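Lipocalin (Argas monolakensis, PDB 3BRN) binds serotonin inside its lipocalin beta barrel and probably serves the tick as a scavenger of biogenic amines. Local coordinates at residues Thr37-Ala41 with Thr148-Pro154. Residues are numbered along the deposited sequence.
Sequences TPECA and TWQTYCP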
# COMPACT_ATOMS: atom_id res chain seq x y z
N THR A 37 -7.94 7.95 8.55
CA THR A 37 -7.38 6.60 8.53
C THR A 37 -6.49 6.32 9.77
O THR A 37 -5.85 7.23 10.29
CB THR A 37 -6.68 6.25 7.19
OG1 THR A 37 -5.52 7.07 7.00
CG2 THR A 37 -7.63 6.51 6.03
N PRO A 38 -6.54 5.08 10.28
CA PRO A 38 -5.77 4.75 11.49
C PRO A 38 -4.27 5.02 11.31
O PRO A 38 -3.72 4.77 10.25
CB PRO A 38 -6.02 3.24 11.66
CG PRO A 38 -7.22 2.93 10.82
CD PRO A 38 -7.20 3.91 9.69
N GLU A 39 -3.65 5.62 12.33
CA GLU A 39 -2.20 5.87 12.32
C GLU A 39 -1.46 4.55 12.13
O GLU A 39 -1.90 3.51 12.62
CB GLU A 39 -1.78 6.51 13.66
CG GLU A 39 -2.40 5.82 14.88
CD GLU A 39 -1.81 6.24 16.24
OE1 GLU A 39 -1.23 7.35 16.38
OE2 GLU A 39 -1.97 5.45 17.20
N CYS A 40 -0.36 4.60 11.38
CA CYS A 40 0.55 3.45 11.21
C CYS A 40 -0.10 2.24 10.55
O CYS A 40 0.32 1.10 10.80
CB CYS A 40 1.21 3.05 12.53
SG CYS A 40 1.88 4.42 13.51
N ALA A 41 -1.08 2.48 9.68
CA ALA A 41 -1.76 1.41 8.96
C ALA A 41 -0.75 0.72 8.04
O ALA A 41 0.12 1.38 7.46
CB ALA A 41 -2.94 1.98 8.15
N THR A 148 -0.08 9.40 7.13
CA THR A 148 -0.58 8.34 8.00
C THR A 148 0.52 7.66 8.79
O THR A 148 0.24 6.95 9.75
CB THR A 148 -1.31 7.26 7.16
OG1 THR A 148 -2.55 7.80 6.69
CG2 THR A 148 -1.59 6.01 8.01
N TRP A 149 1.72 7.64 8.22
CA TRP A 149 2.90 7.11 8.89
C TRP A 149 3.64 8.25 9.52
O TRP A 149 3.65 9.36 8.97
CB TRP A 149 3.83 6.43 7.89
CG TRP A 149 5.14 6.04 8.51
CD1 TRP A 149 5.39 4.94 9.29
CD2 TRP A 149 6.38 6.77 8.47
NE1 TRP A 149 6.71 4.93 9.70
CE2 TRP A 149 7.33 6.04 9.19
CE3 TRP A 149 6.77 7.97 7.85
CZ2 TRP A 149 8.66 6.44 9.29
CZ3 TRP A 149 8.08 8.38 7.99
CH2 TRP A 149 8.99 7.64 8.73
N GLN A 150 4.13 8.01 10.73
CA GLN A 150 4.97 8.96 11.45
C GLN A 150 6.17 8.21 12.00
O GLN A 150 6.12 7.00 12.17
CB GLN A 150 4.20 9.61 12.60
CG GLN A 150 3.23 10.68 12.15
CD GLN A 150 3.89 11.66 11.19
OE1 GLN A 150 4.96 12.30 11.65
NE2 GLN A 150 3.50 11.77 10.03
N THR A 151 7.27 8.91 12.15
CA THR A 151 8.52 8.32 12.61
C THR A 151 8.39 7.56 13.94
O THR A 151 9.21 6.68 14.24
CB THR A 151 9.60 9.40 12.71
OG1 THR A 151 10.86 8.79 13.02
CG2 THR A 151 9.25 10.41 13.77
N TYR A 152 7.34 7.87 14.71
CA TYR A 152 7.08 7.19 15.99
C TYR A 152 6.38 5.85 15.80
O TYR A 152 6.16 5.13 16.78
CB TYR A 152 6.24 8.07 16.92
CG TYR A 152 4.79 8.19 16.49
CD1 TYR A 152 4.33 9.33 15.83
CD2 TYR A 152 3.89 7.15 16.69
CE1 TYR A 152 3.01 9.42 15.40
CE2 TYR A 152 2.58 7.22 16.24
CZ TYR A 152 2.14 8.36 15.60
OH TYR A 152 0.83 8.46 15.18
N CYS A 153 5.94 5.54 14.58
CA CYS A 153 5.29 4.26 14.31
C CYS A 153 6.23 3.10 14.62
O CYS A 153 7.39 3.10 14.21
CB CYS A 153 4.86 4.18 12.83
SG CYS A 153 3.40 5.19 12.38
N PRO A 154 5.73 2.06 15.32
CA PRO A 154 6.60 0.91 15.55
C PRO A 154 7.03 0.25 14.24
O PRO A 154 6.48 0.58 13.18
CB PRO A 154 5.72 -0.04 16.38
CG PRO A 154 4.61 0.80 16.92
CD PRO A 154 4.38 1.86 15.88
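Each segment offers a bump to the other. The first, the methyl of Thr148, lies over one face of the type II turn Pro38-Ala41: Thr148 CG2 is 3.3 Å from Pro38 O, 3.9 Å from Ala41 N and 4.3 Å from Ala41 CB. With chi1 near -71° the hydroxyl points away from this face, and Thr148 OG1 donates to Thr37 OG1 at 3.1 Å. In the backbone, Thr148 O accepts Cys40 N at 2.9 Å with a nearly straight N-H...O angle of 170°; the nearest CA pairs, Glu39 with Thr148 (5.2 Å) and Cys40 with Trp149 (4.9 Å), are consistent with this bond.

In the whole fold, the contact fastens the C-terminal tail of a calycin-type barrel to the loop between strands 26-32 and 42-44. Strand 26-32 is hydrogen-bonded through the backbone to both, Leu29 to Ala41 and Arg30 to Thr148; serotonin lies about 10 Å from the Ala41 side chain.

The second bump is the Cys40 side chain. It projects into a hollow bounded by Tyr152, Cys153 and Pro154, a bend produced by the type I turn Gln150-Cys153, which is closed by Cys153 N to Gln150 O at 2.8 Å. There Cys40 SG is bonded to Cys153 SG (2.0 Å, chi3 -87°), meets Pro154 CD at 4.3 Å, and stands 4.9 Å from the Tyr152 ring centroid, an oblique sulfur-aromatic contact 47° off the normal. The phenol reaches back past the disulfide, and Tyr152 OH donates to Glu39 OE1 at 2.6 Å.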